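Long-range contact in hypothetical protein Atu0741 (Agrobacterium tumefaciens str. C58, PDB 1ZHV), which is of unknown function but carries ACT-type domains, a fold that in many relatives serves as a regulatory module binding small ligands such as amino acids: residues 59-71 with 100-112. Numbering follows the deposited sequence.
Sequences DPGWSCFKFQGPF and DGDHLLVRSNDLE
Arg107 and Asp59 meet end-on, with the carboxylate and guanidinium planes only 23° apart. Arg107 NH1 lies 2.9 Å from Asp59 OD1, and Arg107 NH2 bonds to both carboxylate oxygens, which offer their syn lone pairs. Trp62 steadies this salt bridge from two directions. Trp62 NE1 donates to Asp59 OD1, 3.1 Å away, from above the carboxylate plane, giving that oxygen three donors, and the six-membered ring carries Arg107 CG over one face in a CH-pi contact. The Arg107 chain, extended from CG to NE, runs on across the indole until CZ2 lies under the centre of the guanidinium. A water held by the carbonyls of Pro60 and Gly61 adds a second partner to NH1.

The salt bridge lies just past the Trp62-Arg107 non-hydrogen-bonded pair, where the antiparallel pairing of strands 57-67 and 102-107 ends. Strand 57-67 opens an ACT-type beta-alpha-beta-beta-alpha-beta unit and also pairs with strands 5-8 and 13-18; Gly61 and Trp62 both face Tyr13, forming a G1 beta bulge.

Beyond the bulge, Ser63 OG and Ser108 OG share a hydrogen bond of 2.8 Å, tying the strand to the 3-10 turn that leads into helix 111-120. On the same face Leu111 CD1 abuts the edge of the Phe65 ring, 3.4 Å from Phe65 CZ. Phe67 receives Asp102 CB over its ring centre and Leu104 CB at its edge, while Ile78 and Val82 of helix 78-87 pack against it. Across the sheet, Lys66 lays CA and CB over one face of the His103 imidazole, whose ND1 donates a weak hydrogen bond to Cys64 SG; Phe33 also stacks on that ring.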
loop_
_atom_site.group_PDB
_atom_site.type_symbol
_atom_site.label_atom_id
_atom_site.label_comp_id
_atom_site.label_asym_id
_atom_site.label_seq_id
_atom_site.Cartn_x
_atom_site.Cartn_y
_atom_site.Cartn_z
ATOM N N ASP A 59 -6.770 -6.457 9.439
ATOM C CA ASP A 59 -7.532 -5.319 8.942
ATOM C C ASP A 59 -7.490 -5.614 7.441
ATOM O O ASP A 59 -6.528 -5.262 6.759
ATOM C CB ASP A 59 -6.792 -4.019 9.262
ATOM C CG ASP A 59 -7.601 -2.786 8.919
ATOM O OD1 ASP A 59 -8.392 -2.854 7.963
ATOM O OD2 ASP A 59 -7.433 -1.745 9.593
ATOM N N PRO A 60 -8.525 -6.285 6.909
ATOM C CA PRO A 60 -8.541 -6.617 5.482
ATOM C C PRO A 60 -9.169 -5.614 4.526
ATOM O O PRO A 60 -9.684 -4.574 4.935
ATOM C CB PRO A 60 -9.293 -7.939 5.462
ATOM C CG PRO A 60 -10.358 -7.672 6.463
ATOM C CD PRO A 60 -9.607 -7.002 7.612
ATOM N N GLY A 61 -9.098 -5.955 3.243
ATOM C CA GLY A 61 -9.688 -5.136 2.202
ATOM C C GLY A 61 -8.886 -3.942 1.736
ATOM O O GLY A 61 -9.418 -2.833 1.675
ATOM N N TRP A 62 -7.619 -4.156 1.394
ATOM C CA TRP A 62 -6.775 -3.058 0.929
ATOM C C TRP A 62 -6.222 -3.276 -0.473
ATOM O O TRP A 62 -6.056 -4.409 -0.928
ATOM C CB TRP A 62 -5.604 -2.832 1.892
ATOM C CG TRP A 62 -6.011 -2.425 3.266
ATOM C CD1 TRP A 62 -6.576 -3.216 4.225
ATOM C CD2 TRP A 62 -5.885 -1.123 3.840
ATOM N NE1 TRP A 62 -6.810 -2.486 5.364
ATOM C CE2 TRP A 62 -6.396 -1.195 5.156
ATOM C CE3 TRP A 62 -5.392 0.103 3.371
ATOM C CZ2 TRP A 62 -6.427 -0.090 6.009
ATOM C CZ3 TRP A 62 -5.422 1.203 4.219
ATOM C CH2 TRP A 62 -5.936 1.099 5.526
ATOM N N SER A 63 -5.934 -2.166 -1.147
ATOM C CA SER A 63 -5.371 -2.168 -2.495
ATOM C C SER A 63 -4.029 -1.452 -2.397
ATOM O O SER A 63 -3.889 -0.493 -1.631
ATOM C CB SER A 63 -6.289 -1.427 -3.470
ATOM O OG SER A 63 -7.532 -2.101 -3.606
ATOM N N CYS A 64 -3.056 -1.908 -3.179
ATOM C CA CYS A 64 -1.711 -1.347 -3.142
ATOM C C CYS A 64 -1.256 -0.678 -4.434
ATOM O O CYS A 64 -1.554 -1.150 -5.535
ATOM C CB CYS A 64 -0.729 -2.459 -2.765
ATOM S SG CYS A 64 0.953 -1.923 -2.424
ATOM N N PHE A 65 -0.528 0.427 -4.278
ATOM C CA PHE A 65 0.028 1.192 -5.397
ATOM C C PHE A 65 1.521 1.366 -5.184
ATOM O O PHE A 65 1.973 1.569 -4.059
ATOM C CB PHE A 65 -0.560 2.604 -5.484
ATOM C CG PHE A 65 -1.970 2.658 -5.966
ATOM C CD1 PHE A 65 -3.026 2.515 -5.078
ATOM C CD2 PHE A 65 -2.244 2.883 -7.313
ATOM C CE1 PHE A 65 -4.344 2.602 -5.521
ATOM C CE2 PHE A 65 -3.558 2.971 -7.767
ATOM C CZ PHE A 65 -4.608 2.833 -6.871
ATOM N N LYS A 66 2.279 1.308 -6.270
ATOM C CA LYS A 66 3.715 1.514 -6.195
ATOM C C LYS A 66 4.029 2.892 -6.764
ATOM O O LYS A 66 3.479 3.271 -7.801
ATOM C CB LYS A 66 4.449 0.461 -7.026
ATOM C CG LYS A 66 5.963 0.643 -7.045
ATOM C CD LYS A 66 6.609 -0.368 -7.974
ATOM C CE LYS A 66 6.457 0.053 -9.420
ATOM N NZ LYS A 66 7.271 1.268 -9.705
ATOM N N PHE A 67 4.875 3.658 -6.075
ATOM C CA PHE A 67 5.294 4.962 -6.593
ATOM C C PHE A 67 6.330 4.558 -7.649
ATOM O O PHE A 67 7.310 3.879 -7.329
ATOM C CB PHE A 67 5.975 5.808 -5.510
ATOM C CG PHE A 67 5.023 6.490 -4.556
ATOM C CD1 PHE A 67 4.011 5.784 -3.918
ATOM C CD2 PHE A 67 5.190 7.836 -4.247
ATOM C CE1 PHE A 67 3.185 6.411 -2.985
ATOM C CE2 PHE A 67 4.373 8.470 -3.320
ATOM C CZ PHE A 67 3.366 7.757 -2.684
ATOM N N GLN A 68 6.117 4.989 -8.890
ATOM C CA GLN A 68 6.978 4.619 -10.020
ATOM C C GLN A 68 8.165 5.446 -10.506
ATOM O O GLN A 68 8.320 6.639 -10.206
ATOM C CB GLN A 68 6.106 4.372 -11.242
ATOM C CG GLN A 68 5.316 3.097 -11.223
ATOM C CD GLN A 68 4.495 2.952 -12.480
ATOM O OE1 GLN A 68 3.609 3.757 -12.744
ATOM N NE2 GLN A 68 4.791 1.931 -13.271
ATOM N N GLY A 69 8.977 4.743 -11.300
ATOM C CA GLY A 69 10.167 5.278 -11.938
ATOM C C GLY A 69 11.208 5.963 -11.076
ATOM O O GLY A 69 11.055 6.060 -9.852
ATOM N N PRO A 70 12.305 6.454 -11.707
ATOM C CA PRO A 70 13.390 7.147 -11.006
ATOM C C PRO A 70 12.837 8.361 -10.274
ATOM O O PRO A 70 11.844 8.948 -10.708
ATOM C CB PRO A 70 14.312 7.592 -12.145
ATOM C CG PRO A 70 14.128 6.580 -13.176
ATOM C CD PRO A 70 12.616 6.402 -13.151
ATOM N N PHE A 71 13.477 8.752 -9.179
ATOM C CA PHE A 71 13.005 9.916 -8.444
ATOM C C PHE A 71 14.025 11.050 -8.398
ATOM O O PHE A 71 14.652 11.299 -7.364
ATOM C CB PHE A 71 12.602 9.532 -7.015
ATOM C CG PHE A 71 11.393 8.646 -6.938
ATOM C CD1 PHE A 71 10.148 9.106 -7.355
ATOM C CD2 PHE A 71 11.499 7.348 -6.447
ATOM C CE1 PHE A 71 9.026 8.284 -7.291
ATOM C CE2 PHE A 71 10.384 6.518 -6.379
ATOM C CZ PHE A 71 9.145 6.987 -6.799
ATOM N N ASP A 100 14.163 1.918 -2.459
ATOM C CA ASP A 100 13.883 2.480 -3.786
ATOM C C ASP A 100 12.866 3.612 -3.824
ATOM O O ASP A 100 12.999 4.544 -4.617
ATOM C CB ASP A 100 13.395 1.390 -4.743
ATOM C CG ASP A 100 14.512 0.503 -5.250
ATOM O OD1 ASP A 100 15.694 0.749 -4.909
ATOM O OD2 ASP A 100 14.203 -0.446 -6.003
ATOM N N GLY A 101 11.836 3.530 -2.993
ATOM C CA GLY A 101 10.827 4.573 -3.019
ATOM C C GLY A 101 9.723 4.373 -2.006
ATOM O O GLY A 101 9.978 4.351 -0.805
ATOM N N ASP A 102 8.493 4.225 -2.487
ATOM C CA ASP A 102 7.357 4.050 -1.591
ATOM C C ASP A 102 6.219 3.283 -2.230
ATOM O O ASP A 102 6.078 3.240 -3.452
ATOM C CB ASP A 102 6.764 5.406 -1.177
ATOM C CG ASP A 102 7.807 6.411 -0.754
ATOM O OD1 ASP A 102 8.077 6.511 0.461
ATOM O OD2 ASP A 102 8.352 7.105 -1.637
ATOM N N HIS A 103 5.406 2.687 -1.367
ATOM C CA HIS A 103 4.194 1.995 -1.772
ATOM C C HIS A 103 3.100 2.601 -0.905
ATOM O O HIS A 103 3.356 3.044 0.215
ATOM C CB HIS A 103 4.284 0.487 -1.537
ATOM C CG HIS A 103 4.953 -0.255 -2.652
ATOM N ND1 HIS A 103 4.266 -1.059 -3.538
ATOM C CD2 HIS A 103 6.254 -0.324 -3.013
ATOM C CE1 HIS A 103 5.121 -1.597 -4.392
ATOM N NE2 HIS A 103 6.332 -1.166 -4.095
ATOM N N LEU A 104 1.886 2.643 -1.434
ATOM C CA LEU A 104 0.749 3.210 -0.721
ATOM C C LEU A 104 -0.420 2.250 -0.783
ATOM O O LEU A 104 -0.710 1.703 -1.841
ATOM C CB LEU A 104 0.316 4.531 -1.380
ATOM C CG LEU A 104 -1.101 5.014 -1.036
ATOM C CD1 LEU A 104 -1.099 5.583 0.365
ATOM C CD2 LEU A 104 -1.576 6.060 -2.030
ATOM N N LEU A 105 -1.077 2.027 0.347
ATOM C CA LEU A 105 -2.261 1.192 0.338
ATOM C C LEU A 105 -3.432 2.023 0.846
ATOM O O LEU A 105 -3.277 2.881 1.716
ATOM C CB LEU A 105 -2.084 -0.054 1.220
ATOM C CG LEU A 105 -1.054 -1.082 0.741
ATOM C CD1 LEU A 105 0.262 -0.846 1.463
ATOM C CD2 LEU A 105 -1.555 -2.502 1.002
ATOM N N VAL A 106 -4.594 1.791 0.252
ATOM C CA VAL A 106 -5.820 2.456 0.655
ATOM C C VAL A 106 -6.845 1.338 0.675
ATOM O O VAL A 106 -6.631 0.291 0.062
ATOM C CB VAL A 106 -6.279 3.548 -0.353
ATOM C CG1 VAL A 106 -5.252 4.679 -0.396
ATOM C CG2 VAL A 106 -6.483 2.947 -1.732
ATOM N N ARG A 107 -7.946 1.539 1.389
ATOM C CA ARG A 107 -8.974 0.513 1.427
ATOM C C ARG A 107 -9.509 0.358 0.015
ATOM O O ARG A 107 -9.658 1.342 -0.720
ATOM C CB ARG A 107 -10.086 0.906 2.401
ATOM C CG ARG A 107 -9.612 0.939 3.840
ATOM C CD ARG A 107 -10.726 1.277 4.818
ATOM N NE ARG A 107 -10.251 1.268 6.202
ATOM C CZ ARG A 107 -9.852 0.177 6.853
ATOM N NH1 ARG A 107 -9.870 -1.004 6.250
ATOM N NH2 ARG A 107 -9.425 0.269 8.105
ATOM N N SER A 108 -9.787 -0.879 -0.373
ATOM C CA SER A 108 -10.283 -1.146 -1.708
ATOM C C SER A 108 -11.571 -0.420 -2.041
ATOM O O SER A 108 -11.799 -0.069 -3.192
ATOM C CB SER A 108 -10.456 -2.649 -1.905
ATOM O OG SER A 108 -9.200 -3.294 -1.754
ATOM N N ASN A 109 -12.411 -0.189 -1.044
ATOM C CA ASN A 109 -13.661 0.514 -1.289
ATOM C C ASN A 109 -13.413 1.993 -1.587
ATOM O O ASN A 109 -14.319 2.696 -2.041
ATOM C CB ASN A 109 -14.615 0.365 -0.092
ATOM C CG ASN A 109 -14.007 0.843 1.210
ATOM O OD1 ASN A 109 -12.991 1.529 1.216
ATOM N ND2 ASN A 109 -14.643 0.496 2.322
ATOM N N ASP A 110 -12.188 2.458 -1.343
ATOM C CA ASP A 110 -11.813 3.850 -1.608
ATOM C C ASP A 110 -11.036 3.995 -2.917
ATOM O O ASP A 110 -10.572 5.085 -3.252
ATOM C CB ASP A 110 -10.941 4.417 -0.474
ATOM C CG ASP A 110 -11.712 4.645 0.807
ATOM O OD1 ASP A 110 -12.872 5.102 0.723
ATOM O OD2 ASP A 110 -11.149 4.391 1.899
ATOM N N LEU A 111 -10.914 2.901 -3.660
ATOM C CA LEU A 111 -10.154 2.903 -4.905
ATOM C C LEU A 111 -10.613 3.919 -5.949
ATOM O O LEU A 111 -9.792 4.649 -6.517
ATOM C CB LEU A 111 -10.145 1.490 -5.503
ATOM C CG LEU A 111 -9.055 1.155 -6.526
ATOM C CD1 LEU A 111 -7.702 1.645 -6.024
ATOM C CD2 LEU A 111 -9.028 -0.354 -6.759
ATOM N N GLU A 112 -11.915 3.977 -6.202
ATOM C CA GLU A 112 -12.453 4.905 -7.193
ATOM C C GLU A 112 -12.266 6.364 -6.786
ATOM O O GLU A 112 -11.880 7.198 -7.603
ATOM C CB GLU A 112 -13.936 4.607 -7.440
ATOM C CG GLU A 112 -14.193 3.197 -7.966
ATOM C CD GLU A 112 -13.654 2.972 -9.374
ATOM O OE1 GLU A 112 -12.879 3.820 -9.868
ATOM O OE2 GLU A 112 -14.004 1.937 -9.990
HETATM O O HOH W 1 -10.847 -2.230 4.079
HETATM O O HOH W 2 -12.302 -2.237 1.257
HETATM O O HOH W 3 8.847 2.947 -5.299
#